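Local structure of esterase LipW (Mycobacterium marinum, 3QH4) at residues A[12-17]-A[205-210]; A[17-22]-A[295-300]; A[88-93]-A[105-110]; A[94-99]-A[168-173]; A[250-255]-A[262-267]. The protein probably acts as a serine esterase of the alpha/beta hydrolase fold, hydrolysing a narrow range of ester substrates. All blocks are in the same frame, centred on the assembly; numbering follows the deposited sequence.

Contact 1 (A[12-17]-A[205-210]); sequences VDRLDP and RSEFRA
Arg14 crosses Glu207 and Phe208 at about right angles, and its guanidinium meets both. This is a salt bridge at the surface of an alpha/beta hydrolase. It ties the N-terminal 3-10 turn 12-14 to the end of helix 203-207. NH1 of Arg14 donates to OE2 of Glu207 over 2.8 Å, with an N-H...O angle of 166°. The oxygen lies near the guanidinium plane. From the carboxylate side, however, NH1 comes from above, 41° out of the plane. The two flat groups are therefore not a coplanar, two-pronged pair. A water closes the second arm: it accepts from Arg14 NH2 at 2.6 Å and donates to Glu207 OE1 at 2.9 Å. OE1 also has a long, weak ion pair with Arg261. The Arg14 chain bends at its third torsion, and Glu207 reaches out extended to meet it. Phe208, the first residue to leave the helical backbone angles, is buried, whereas Glu207 is exposed. The Phe208 ring is turned 47° from the guanidinium and offers its edge, so the arginine does not stack on it. CE1 of Phe208 is 3.5 Å from Arg14 NH1. One face of the same ring carries Glu207 CG, 3.8 Å above the plane near the perimeter.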
# COMPACT_ATOMS: atom_id res chain seq x y z
N VAL A 12 -21.82 10.34 -0.43
CA VAL A 12 -21.86 9.62 -1.72
C VAL A 12 -22.09 10.56 -2.90
O VAL A 12 -21.67 10.26 -4.03
CB VAL A 12 -22.85 8.43 -1.70
CG1 VAL A 12 -22.47 7.49 -0.58
CG2 VAL A 12 -24.27 8.90 -1.59
N ASP A 13 -22.74 11.70 -2.65
CA ASP A 13 -22.99 12.69 -3.69
C ASP A 13 -21.69 13.29 -4.22
O ASP A 13 -21.67 13.87 -5.31
CB ASP A 13 -23.94 13.80 -3.19
CG ASP A 13 -23.38 14.61 -2.00
OD1 ASP A 13 -22.87 14.01 -1.03
OD2 ASP A 13 -23.49 15.87 -2.05
N ARG A 14 -20.60 13.16 -3.44
CA ARG A 14 -19.33 13.75 -3.83
C ARG A 14 -18.48 12.79 -4.65
O ARG A 14 -17.36 13.12 -5.04
CB ARG A 14 -18.58 14.26 -2.60
CG ARG A 14 -19.32 15.49 -2.03
CD ARG A 14 -18.79 15.97 -0.72
NE ARG A 14 -17.46 16.57 -0.81
CZ ARG A 14 -16.73 16.85 0.27
NH1 ARG A 14 -17.20 16.58 1.50
NH2 ARG A 14 -15.52 17.38 0.12
N LEU A 15 -19.03 11.61 -4.94
CA LEU A 15 -18.30 10.59 -5.73
C LEU A 15 -18.82 10.60 -7.14
O LEU A 15 -19.99 10.88 -7.38
CB LEU A 15 -18.52 9.19 -5.14
CG LEU A 15 -18.12 8.99 -3.68
CD1 LEU A 15 -18.36 7.58 -3.22
CD2 LEU A 15 -16.63 9.36 -3.52
N ASP A 16 -17.94 10.25 -8.08
CA ASP A 16 -18.35 10.02 -9.46
C ASP A 16 -19.51 8.99 -9.48
O ASP A 16 -19.45 7.98 -8.77
CB ASP A 16 -17.15 9.46 -10.26
CG ASP A 16 -17.44 9.38 -11.75
OD1 ASP A 16 -18.23 8.52 -12.16
OD2 ASP A 16 -16.88 10.21 -12.51
N PRO A 17 -20.54 9.22 -10.31
CA PRO A 17 -21.66 8.26 -10.35
C PRO A 17 -21.22 6.81 -10.62
O PRO A 17 -21.83 5.89 -10.08
CB PRO A 17 -22.56 8.77 -11.49
CG PRO A 17 -22.09 10.14 -11.82
CD PRO A 17 -20.78 10.43 -11.14
N ARG A 205 -10.19 13.31 8.46
CA ARG A 205 -10.65 12.11 9.19
C ARG A 205 -12.02 12.31 9.83
O ARG A 205 -12.86 11.40 9.79
CB ARG A 205 -9.63 11.63 10.25
CG ARG A 205 -10.16 10.32 10.84
CD ARG A 205 -9.51 9.87 12.12
NE ARG A 205 -8.08 9.61 11.94
CZ ARG A 205 -7.33 9.07 12.90
NH1 ARG A 205 -6.04 8.87 12.69
NH2 ARG A 205 -7.89 8.71 14.07
N SER A 206 -12.24 13.48 10.42
CA SER A 206 -13.53 13.82 11.02
C SER A 206 -14.60 14.07 9.95
O SER A 206 -15.74 13.61 10.06
CB SER A 206 -13.36 15.03 11.96
OG SER A 206 -12.33 14.76 12.94
N GLU A 207 -14.24 14.82 8.91
CA GLU A 207 -15.19 15.09 7.85
C GLU A 207 -15.69 13.79 7.23
O GLU A 207 -16.90 13.62 6.96
CB GLU A 207 -14.53 15.93 6.76
CG GLU A 207 -15.49 16.24 5.62
CD GLU A 207 -14.92 17.16 4.57
OE1 GLU A 207 -13.69 17.37 4.52
OE2 GLU A 207 -15.73 17.61 3.71
N PHE A 208 -14.75 12.88 6.96
CA PHE A 208 -15.07 11.62 6.35
C PHE A 208 -15.13 10.50 7.39
O PHE A 208 -14.60 9.40 7.18
CB PHE A 208 -14.09 11.33 5.21
CG PHE A 208 -14.07 12.40 4.16
CD1 PHE A 208 -15.26 12.88 3.61
CD2 PHE A 208 -12.86 12.96 3.75
CE1 PHE A 208 -15.24 13.90 2.64
CE2 PHE A 208 -12.83 13.96 2.77
CZ PHE A 208 -14.02 14.44 2.22
N ARG A 209 -15.81 10.78 8.50
CA ARG A 209 -16.00 9.82 9.56
C ARG A 209 -16.79 8.63 9.05
O ARG A 209 -16.76 7.58 9.68
CB ARG A 209 -16.75 10.45 10.76
CG ARG A 209 -18.15 11.03 10.41
CD ARG A 209 -18.78 11.81 11.58
NE ARG A 209 -18.14 13.13 11.74
CZ ARG A 209 -18.55 14.09 12.58
NH1 ARG A 209 -19.60 13.91 13.39
NH2 ARG A 209 -17.92 15.25 12.59
N ALA A 210 -17.50 8.79 7.92
CA ALA A 210 -18.49 7.73 7.55
C ALA A 210 -18.68 7.52 6.06
O ALA A 210 -19.73 7.06 5.59
CB ALA A 210 -19.83 7.99 8.26
O HOH W 1 -13.51 17.84 1.68

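Contact 2 (A[17-22]-A[295-300]); sequences PLLRAV and PEWTTS
Leu19 O takes a backbone hydrogen bond from Val22 N at 3.0 Å, while the side chain of Leu19 packs on Trp297. The contact brings the short N-terminal helix 17-20 against the start of helix 298-315, the C-terminal helix of this alpha/beta hydrolase. Trp297 holds the N-cap position of that helix. No hydrogen bond crosses between the two segments. Two consecutive leucines divide the indole between them. Leu19 crosses it at about a right angle, with CB over one face, 4.3 Å above the plane and offset from the centre. Its CD2 reaches the six-membered ring, 3.9 Å from CZ3 of Trp297. Leu18 approaches the pyrrole end obliquely, through CD1, and its side chain is exposed where that of Leu19 is buried. With chi1 of Trp297 at 179°, the indole swings out from its own backbone toward the leucines. The opposite face is covered by Thr299, whose CB stands 3.3 Å above the plane, so the ring is sandwiched between the N-terminal helix and its own helix. Phe290 adds to the packing around Leu19, and Leu294 to that around Leu18. The closest approach between the segments is Leu18 CD1 to Trp297 CD1, at 3.7 Å.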
# COMPACT_ATOMS: atom_id res chain seq x y z
N PRO A 17 -20.54 9.22 -10.31
CA PRO A 17 -21.66 8.26 -10.35
C PRO A 17 -21.22 6.81 -10.62
O PRO A 17 -21.83 5.89 -10.08
CB PRO A 17 -22.56 8.77 -11.49
CG PRO A 17 -22.09 10.14 -11.82
CD PRO A 17 -20.78 10.43 -11.14
N LEU A 18 -20.18 6.59 -11.39
CA LEU A 18 -19.76 5.21 -11.67
C LEU A 18 -19.23 4.57 -10.40
O LEU A 18 -19.46 3.38 -10.12
CB LEU A 18 -18.68 5.16 -12.77
CG LEU A 18 -19.06 5.60 -14.18
CD1 LEU A 18 -17.81 5.73 -15.10
CD2 LEU A 18 -20.05 4.59 -14.78
N LEU A 19 -18.51 5.36 -9.62
CA LEU A 19 -17.98 4.86 -8.38
C LEU A 19 -19.04 4.78 -7.30
O LEU A 19 -19.08 3.80 -6.55
CB LEU A 19 -16.78 5.71 -7.93
CG LEU A 19 -16.06 5.27 -6.67
CD1 LEU A 19 -15.42 3.90 -6.85
CD2 LEU A 19 -15.01 6.37 -6.33
N ARG A 20 -19.94 5.76 -7.27
CA ARG A 20 -21.09 5.77 -6.37
C ARG A 20 -21.90 4.48 -6.45
O ARG A 20 -22.44 4.03 -5.44
CB ARG A 20 -22.00 6.94 -6.69
CG ARG A 20 -22.96 7.32 -5.55
CD ARG A 20 -23.94 8.40 -6.04
NE ARG A 20 -23.20 9.53 -6.56
CZ ARG A 20 -23.60 10.33 -7.55
NH1 ARG A 20 -24.78 10.12 -8.14
NH2 ARG A 20 -22.83 11.35 -7.94
N ALA A 21 -22.00 3.89 -7.64
CA ALA A 21 -22.79 2.69 -7.83
C ALA A 21 -22.24 1.48 -7.09
O ALA A 21 -23.01 0.56 -6.77
CB ALA A 21 -22.92 2.37 -9.34
N VAL A 22 -20.94 1.47 -6.80
CA VAL A 22 -20.29 0.33 -6.11
C VAL A 22 -19.82 0.64 -4.69
O VAL A 22 -19.56 -0.29 -3.90
CB VAL A 22 -19.09 -0.29 -6.93
CG1 VAL A 22 -19.58 -0.95 -8.23
CG2 VAL A 22 -17.97 0.73 -7.22
N PRO A 295 -11.51 -1.09 -11.10
CA PRO A 295 -10.18 -0.96 -11.72
C PRO A 295 -10.21 -0.57 -13.20
O PRO A 295 -9.20 -0.08 -13.72
CB PRO A 295 -9.55 -2.35 -11.54
CG PRO A 295 -10.63 -3.24 -11.10
CD PRO A 295 -11.77 -2.43 -10.55
N GLU A 296 -11.36 -0.71 -13.86
CA GLU A 296 -11.44 -0.31 -15.28
C GLU A 296 -11.85 1.16 -15.49
O GLU A 296 -11.86 1.66 -16.60
CB GLU A 296 -12.41 -1.22 -16.06
CG GLU A 296 -12.43 -2.66 -15.65
CD GLU A 296 -11.10 -3.36 -15.75
OE1 GLU A 296 -10.22 -2.91 -16.51
OE2 GLU A 296 -10.96 -4.39 -15.04
N TRP A 297 -12.22 1.84 -14.41
CA TRP A 297 -12.67 3.19 -14.51
C TRP A 297 -11.53 4.07 -15.03
O TRP A 297 -10.39 3.85 -14.70
CB TRP A 297 -13.10 3.63 -13.10
CG TRP A 297 -13.59 5.05 -12.92
CD1 TRP A 297 -14.33 5.80 -13.80
CD2 TRP A 297 -13.48 5.82 -11.73
NE1 TRP A 297 -14.60 7.03 -13.25
CE2 TRP A 297 -14.10 7.06 -11.97
CE3 TRP A 297 -12.84 5.60 -10.49
CZ2 TRP A 297 -14.14 8.08 -11.02
CZ3 TRP A 297 -12.88 6.61 -9.54
CH2 TRP A 297 -13.53 7.85 -9.82
N THR A 298 -11.86 5.05 -15.86
CA THR A 298 -10.82 5.95 -16.40
C THR A 298 -9.93 6.52 -15.28
O THR A 298 -8.73 6.65 -15.44
CB THR A 298 -11.42 7.09 -17.25
OG1 THR A 298 -12.58 7.63 -16.58
CG2 THR A 298 -11.84 6.56 -18.60
N THR A 299 -10.52 6.87 -14.14
CA THR A 299 -9.73 7.44 -13.05
C THR A 299 -8.73 6.44 -12.46
O THR A 299 -7.57 6.80 -12.20
CB THR A 299 -10.64 8.07 -11.96
OG1 THR A 299 -11.34 9.17 -12.53
CG2 THR A 299 -9.82 8.57 -10.78
N SER A 300 -9.19 5.21 -12.26
CA SER A 300 -8.32 4.12 -11.82
C SER A 300 -7.22 3.87 -12.84
O SER A 300 -6.06 3.66 -12.48
CB SER A 300 -9.13 2.84 -11.57
OG SER A 300 -10.16 3.15 -10.62

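Contact 3 (A[88-93]-A[105-110]); sequences VVYCHA and HRQCLE
The sulfur of Cys108 sits over the face of the Tyr90 ring, a cysteine sulfur-aromatic contact. SG is 4.0 Å from the ring centroid and 30° off the ring normal. It is shifted toward one side of the ring, with CD2 of Tyr90 nearest at 3.5 Å. Gln107, the preceding helix residue, works at the other end of the tyrosine. Its side chain crosses the phenol at about a right angle, and CG lies 3.4 Å from Tyr90 OH. The chain bends at chi2 (73°), and the amide continues past the phenol to bond Gln307 on the C-terminal helix. Asp104 OD2, just before helix 105-115, accepts from Ala93 N as well as bonding Tyr90 OH. These residues join the first two elements of the beta-alpha-beta unit formed by strand 85-91, helix 105-115 and strand 118-122 in the alpha/beta hydrolase fold. Between strand and helix runs the loop that starts with His92-Ala93-Gly94-Gly95, probably the counterpart of the HGGG oxyanion motif of related esterases. His92 ND1 donates to Ala93 O at 2.7 Å, which, with the stacking of Tyr124, restrains the imidazole. Tyr90 also touches Ser165, within the likely nucleophile elbow.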
# COMPACT_ATOMS: atom_id res chain seq x y z
N VAL A 88 10.48 -3.82 -7.29
CA VAL A 88 9.71 -3.08 -6.30
C VAL A 88 9.31 -4.04 -5.19
O VAL A 88 8.76 -5.10 -5.49
CB VAL A 88 8.38 -2.50 -6.93
CG1 VAL A 88 7.54 -1.76 -5.86
CG2 VAL A 88 8.69 -1.59 -8.11
N VAL A 89 9.53 -3.69 -3.92
CA VAL A 89 8.98 -4.50 -2.83
C VAL A 89 7.68 -3.83 -2.43
O VAL A 89 7.70 -2.66 -2.07
CB VAL A 89 9.94 -4.55 -1.62
CG1 VAL A 89 9.26 -5.19 -0.41
CG2 VAL A 89 11.23 -5.32 -2.03
N TYR A 90 6.57 -4.57 -2.52
CA TYR A 90 5.21 -4.01 -2.38
C TYR A 90 4.47 -4.61 -1.19
O TYR A 90 4.57 -5.84 -0.95
CB TYR A 90 4.39 -4.30 -3.66
CG TYR A 90 2.99 -3.76 -3.59
CD1 TYR A 90 2.70 -2.45 -4.06
CD2 TYR A 90 1.94 -4.54 -3.07
CE1 TYR A 90 1.40 -1.96 -3.99
CE2 TYR A 90 0.63 -4.05 -2.99
CZ TYR A 90 0.38 -2.77 -3.44
OH TYR A 90 -0.89 -2.25 -3.36
N CYS A 91 3.75 -3.76 -0.45
CA CYS A 91 2.90 -4.19 0.69
C CYS A 91 1.46 -3.77 0.45
O CYS A 91 1.19 -2.59 0.19
CB CYS A 91 3.39 -3.58 2.02
SG CYS A 91 4.96 -4.25 2.50
N HIS A 92 0.54 -4.75 0.52
CA HIS A 92 -0.89 -4.55 0.20
C HIS A 92 -1.70 -3.75 1.24
O HIS A 92 -1.27 -3.54 2.37
CB HIS A 92 -1.55 -5.91 -0.02
CG HIS A 92 -1.64 -6.76 1.22
ND1 HIS A 92 -2.62 -6.57 2.17
CD2 HIS A 92 -0.87 -7.79 1.66
CE1 HIS A 92 -2.45 -7.44 3.16
NE2 HIS A 92 -1.40 -8.20 2.86
N ALA A 93 -2.88 -3.31 0.82
CA ALA A 93 -3.85 -2.58 1.64
C ALA A 93 -4.60 -3.50 2.59
O ALA A 93 -4.54 -4.74 2.44
CB ALA A 93 -4.85 -1.87 0.71
N HIS A 105 -3.47 -7.88 -5.93
CA HIS A 105 -2.89 -8.57 -7.11
C HIS A 105 -3.00 -7.70 -8.38
O HIS A 105 -2.03 -7.59 -9.13
CB HIS A 105 -3.59 -9.92 -7.25
CG HIS A 105 -3.09 -10.79 -8.36
ND1 HIS A 105 -1.86 -11.42 -8.32
CD2 HIS A 105 -3.70 -11.23 -9.49
CE1 HIS A 105 -1.71 -12.16 -9.41
NE2 HIS A 105 -2.82 -12.07 -10.12
N ARG A 106 -4.16 -7.08 -8.61
CA ARG A 106 -4.34 -6.25 -9.81
C ARG A 106 -3.32 -5.10 -9.80
O ARG A 106 -2.67 -4.84 -10.81
CB ARG A 106 -5.76 -5.70 -9.90
CG ARG A 106 -6.00 -4.83 -11.14
CD ARG A 106 -5.83 -5.59 -12.46
NE ARG A 106 -6.24 -4.76 -13.61
CZ ARG A 106 -7.49 -4.62 -14.04
NH1 ARG A 106 -8.52 -5.22 -13.41
NH2 ARG A 106 -7.73 -3.84 -15.10
N GLN A 107 -3.20 -4.41 -8.66
CA GLN A 107 -2.24 -3.32 -8.55
C GLN A 107 -0.82 -3.77 -8.90
O GLN A 107 -0.09 -3.06 -9.60
CB GLN A 107 -2.32 -2.72 -7.13
CG GLN A 107 -1.17 -1.74 -6.69
CD GLN A 107 -1.26 -0.36 -7.36
OE1 GLN A 107 -1.73 0.61 -6.75
NE2 GLN A 107 -0.78 -0.26 -8.60
N CYS A 108 -0.44 -4.96 -8.41
CA CYS A 108 0.91 -5.49 -8.64
C CYS A 108 1.11 -5.77 -10.12
O CYS A 108 2.18 -5.46 -10.67
CB CYS A 108 1.18 -6.75 -7.79
SG CYS A 108 1.37 -6.34 -6.03
N LEU A 109 0.10 -6.36 -10.77
CA LEU A 109 0.20 -6.67 -12.19
C LEU A 109 0.38 -5.39 -12.99
O LEU A 109 1.15 -5.35 -13.97
CB LEU A 109 -1.05 -7.42 -12.69
CG LEU A 109 -1.19 -8.84 -12.13
CD1 LEU A 109 -2.62 -9.29 -12.38
CD2 LEU A 109 -0.16 -9.83 -12.75
N GLU A 110 -0.36 -4.36 -12.59
CA GLU A 110 -0.31 -3.07 -13.30
C GLU A 110 1.05 -2.43 -13.14
O GLU A 110 1.62 -1.95 -14.13
CB GLU A 110 -1.45 -2.14 -12.88
CG GLU A 110 -2.86 -2.70 -13.19
CD GLU A 110 -3.20 -2.82 -14.67
OE1 GLU A 110 -2.55 -2.16 -15.52
OE2 GLU A 110 -4.11 -3.60 -14.98

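Contact 4 (A[94-99]-A[168-173]); sequences GGFALG and GATLAA
Phe96 sets CZ of its ring against Thr170 on helix 167-181. The loop 94-99 thus docks on the helix that starts in the probable nucleophile elbow (GxSxG, with Gly168 its last residue), as in other alpha/beta hydrolases. The two side chains cross at about a right angle. CZ of Phe96 is 3.5 Å from Thr170 OG1. The methyl CG2 of Thr170 meets the ring at its edge, in plane. The hydroxyl is not bonded to the ring: it is hydrogen-bonded to Val196 O and more weakly to Ser166 O. Leu171 touches the ring edge more loosely, with CD2 4.4 Å from Phe96 CE1. Tyr226 of helix 216-227 stacks on the phenylalanine, and Met222 touches it too. Phe96 has a positive phi (69°), and with chi1 at -48° the ring extends toward the helix. Gly94 and Gly95 before it also have positive phi, in keeping with a tightly curled loop. Such a glycine-rich turn beside the probable nucleophile Ser166 is where related esterases build the oxyanion hole, a role that is likely here. The curl is tied by one oxygen: Gly94 O accepts from Ala97 N at 3.1 Å and from Leu98 N at 2.9 Å, both on the same face of its plane.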
# COMPACT_ATOMS: atom_id res chain seq x y z
N GLY A 94 -5.34 -2.93 3.55
CA GLY A 94 -6.11 -3.82 4.41
C GLY A 94 -6.10 -3.36 5.85
O GLY A 94 -6.48 -4.12 6.71
N GLY A 95 -5.70 -2.11 6.09
CA GLY A 95 -5.73 -1.55 7.46
C GLY A 95 -4.96 -2.32 8.51
O GLY A 95 -5.31 -2.27 9.71
N PHE A 96 -3.87 -2.96 8.07
CA PHE A 96 -2.98 -3.81 8.91
C PHE A 96 -3.62 -5.11 9.39
O PHE A 96 -2.90 -5.94 9.97
CB PHE A 96 -2.40 -3.08 10.16
CG PHE A 96 -1.81 -1.76 9.86
CD1 PHE A 96 -0.55 -1.67 9.27
CD2 PHE A 96 -2.53 -0.60 10.14
CE1 PHE A 96 0.00 -0.41 8.97
CE2 PHE A 96 -1.98 0.65 9.86
CZ PHE A 96 -0.71 0.75 9.25
N ALA A 97 -4.92 -5.27 9.17
CA ALA A 97 -5.69 -6.41 9.70
C ALA A 97 -6.25 -7.37 8.65
O ALA A 97 -6.69 -8.49 8.99
CB ALA A 97 -6.83 -5.88 10.55
N LEU A 98 -6.33 -6.93 7.39
CA LEU A 98 -6.94 -7.75 6.33
C LEU A 98 -5.97 -8.04 5.21
O LEU A 98 -4.98 -7.31 5.03
CB LEU A 98 -8.14 -7.01 5.70
CG LEU A 98 -9.22 -6.50 6.62
CD1 LEU A 98 -10.22 -5.63 5.87
CD2 LEU A 98 -9.88 -7.73 7.21
N GLY A 99 -6.27 -9.09 4.44
CA GLY A 99 -5.61 -9.28 3.15
C GLY A 99 -4.53 -10.33 3.11
O GLY A 99 -4.18 -10.94 4.12
N GLY A 168 -0.45 -0.78 3.77
CA GLY A 168 0.80 -1.26 3.16
C GLY A 168 1.78 -0.15 2.80
O GLY A 168 3.00 -0.36 2.82
N ALA A 169 1.26 1.02 2.46
CA ALA A 169 2.15 2.16 2.20
C ALA A 169 2.82 2.65 3.48
O ALA A 169 3.93 3.14 3.42
CB ALA A 169 1.39 3.30 1.46
N THR A 170 2.17 2.45 4.62
CA THR A 170 2.78 2.77 5.93
C THR A 170 4.05 1.94 6.08
O THR A 170 5.11 2.46 6.48
CB THR A 170 1.80 2.43 7.09
OG1 THR A 170 0.47 2.88 6.75
CG2 THR A 170 2.26 3.12 8.37
N LEU A 171 3.93 0.66 5.75
CA LEU A 171 5.08 -0.25 5.85
C LEU A 171 6.15 0.14 4.81
O LEU A 171 7.34 0.15 5.13
CB LEU A 171 4.65 -1.69 5.63
CG LEU A 171 3.52 -2.19 6.54
CD1 LEU A 171 3.07 -3.61 6.07
CD2 LEU A 171 3.93 -2.19 8.05
N ALA A 172 5.74 0.47 3.58
CA ALA A 172 6.69 0.90 2.56
C ALA A 172 7.45 2.13 3.01
O ALA A 172 8.64 2.25 2.79
CB ALA A 172 5.96 1.20 1.24
N ALA A 173 6.75 3.07 3.67
CA ALA A 173 7.40 4.28 4.17
C ALA A 173 8.45 3.89 5.25
O ALA A 173 9.52 4.53 5.39
CB ALA A 173 6.35 5.22 4.76

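Contact 5 (A[250-255]-A[262-267]); sequences TLITCG and DEVLDY
Both chain torsions of Ile252 are close to fully extended (chi1 -179°), which carries CD1 straight out from the strand to the helix. On the other side, chi1 of Val264 at 163° sends CG1 to Ile252. The two side chains slide past each other in opposite directions. CG1 of Val264 lies 3.8 Å from Ile252 CG1 and equally far from Ile252 CD1. The second methyl, CG2, meets Cys254, 4.1 Å from both its CB and its SG. Val264 is thus wedged against two strand residues that point the same way. One helical turn on, Tyr267 brings its ring edge to Ile252, with CD2 4.1 Å from Ile252 CD1. The segments are a strand and helix of one beta-alpha-beta unit, completed by strand 278-283, in the alpha/beta hydrolase fold. Their axes run nearly antiparallel, 8.9 Å apart at an angle of 155°. The link between them carries Asp258, the likely acid of the catalytic triad. On the other face of the strand, Thr253 and Leu251 touch helix 298-315. No hydrogen bond crosses the buried interface. Helix and strand are therefore held here by methyl, sulfur and ring packing, while the strand backbone bonds to its neighbours in the sheet.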
# COMPACT_ATOMS: atom_id res chain seq x y z
N THR A 250 9.60 10.31 -4.34
CA THR A 250 8.29 9.79 -3.94
C THR A 250 7.21 10.09 -4.98
O THR A 250 7.24 11.18 -5.59
CB THR A 250 7.90 10.46 -2.60
OG1 THR A 250 8.85 10.09 -1.60
CG2 THR A 250 6.47 10.04 -2.11
N LEU A 251 6.30 9.12 -5.18
CA LEU A 251 4.99 9.38 -5.80
C LEU A 251 3.99 9.10 -4.70
O LEU A 251 4.00 8.02 -4.11
CB LEU A 251 4.71 8.46 -6.99
CG LEU A 251 3.25 8.54 -7.47
CD1 LEU A 251 2.92 9.94 -8.11
CD2 LEU A 251 3.00 7.41 -8.50
N ILE A 252 3.13 10.08 -4.43
CA ILE A 252 2.11 9.91 -3.40
C ILE A 252 0.76 10.33 -3.96
O ILE A 252 0.62 11.43 -4.51
CB ILE A 252 2.53 10.63 -2.08
CG1 ILE A 252 1.48 10.44 -0.98
CG2 ILE A 252 2.78 12.14 -2.30
CD1 ILE A 252 1.95 10.97 0.43
N THR A 253 -0.26 9.47 -3.79
CA THR A 253 -1.53 9.68 -4.46
C THR A 253 -2.68 9.46 -3.47
O THR A 253 -2.51 8.74 -2.47
CB THR A 253 -1.67 8.68 -5.64
OG1 THR A 253 -1.39 7.34 -5.18
CG2 THR A 253 -0.71 9.04 -6.78
N CYS A 254 -3.83 10.10 -3.71
CA CYS A 254 -5.00 9.84 -2.85
C CYS A 254 -6.26 10.38 -3.50
O CYS A 254 -6.19 11.39 -4.20
CB CYS A 254 -4.79 10.55 -1.50
SG CYS A 254 -5.86 9.89 -0.20
N GLY A 255 -7.39 9.70 -3.30
CA GLY A 255 -8.70 10.25 -3.70
C GLY A 255 -9.07 11.38 -2.74
O GLY A 255 -8.63 11.38 -1.61
N ASP A 262 -5.99 14.43 4.20
CA ASP A 262 -5.19 15.53 4.78
C ASP A 262 -3.81 15.10 5.26
O ASP A 262 -2.83 15.84 5.13
CB ASP A 262 -5.96 16.21 5.93
CG ASP A 262 -7.15 17.03 5.44
OD1 ASP A 262 -7.41 17.09 4.21
OD2 ASP A 262 -7.84 17.60 6.30
N GLU A 263 -3.72 13.90 5.82
CA GLU A 263 -2.36 13.47 6.26
C GLU A 263 -1.46 13.25 5.03
O GLU A 263 -0.27 13.47 5.09
CB GLU A 263 -2.43 12.27 7.20
CG GLU A 263 -2.90 10.96 6.59
CD GLU A 263 -3.55 10.08 7.63
OE1 GLU A 263 -3.00 8.99 7.88
OE2 GLU A 263 -4.58 10.51 8.22
N VAL A 264 -2.07 12.86 3.91
CA VAL A 264 -1.33 12.73 2.66
C VAL A 264 -0.79 14.09 2.23
O VAL A 264 0.39 14.23 1.92
CB VAL A 264 -2.20 12.13 1.54
CG1 VAL A 264 -1.56 12.38 0.15
CG2 VAL A 264 -2.35 10.66 1.76
N LEU A 265 -1.66 15.09 2.21
CA LEU A 265 -1.24 16.43 1.85
C LEU A 265 -0.16 16.99 2.81
O LEU A 265 0.80 17.61 2.36
CB LEU A 265 -2.45 17.36 1.79
CG LEU A 265 -3.44 17.10 0.67
CD1 LEU A 265 -4.72 17.94 0.86
CD2 LEU A 265 -2.78 17.41 -0.71
N ASP A 266 -0.34 16.80 4.12
CA ASP A 266 0.64 17.26 5.12
C ASP A 266 2.00 16.60 4.84
O ASP A 266 3.05 17.26 4.86
CB ASP A 266 0.18 16.89 6.55
CG ASP A 266 -1.09 17.66 7.02
OD1 ASP A 266 -1.42 18.74 6.49
OD2 ASP A 266 -1.75 17.17 7.98
N TYR A 267 1.99 15.30 4.59
CA TYR A 267 3.23 14.53 4.40
C TYR A 267 3.93 14.99 3.12
O TYR A 267 5.14 15.18 3.10
CB TYR A 267 2.93 13.03 4.34
CG TYR A 267 4.14 12.12 4.57
CD1 TYR A 267 4.78 12.09 5.82
CD2 TYR A 267 4.63 11.31 3.56
CE1 TYR A 267 5.89 11.24 6.04
CE2 TYR A 267 5.74 10.48 3.77
CZ TYR A 267 6.34 10.44 5.03
OH TYR A 267 7.42 9.59 5.23

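How the contacts relate
Contacts 3, 4 and 5 lie in the alpha/beta hydrolase core, and contacts 1 and 2 at its periphery. Contacts 3 and 5 reach the same sheet, through strands 85-91 and 250-255, with centres about 18 Å apart. The centres of contacts 3 and 4 are about 11 Å apart, and Cys91 packs on Gly168 between them. Their segments alternate along the chain; contact 5 follows both. The segments of contacts 1 and 2 also alternate, and contacts 3, 4 and 5 all fall between the two segments of contact 2. Contacts 1 and 2 share Pro17, and Arg20 probably bonds to the carbonyls of Val12 and Leu15. A salt bridge from Glu296 to Arg106 joins contact 2 to contact 3, linking the N-terminal periphery to the core.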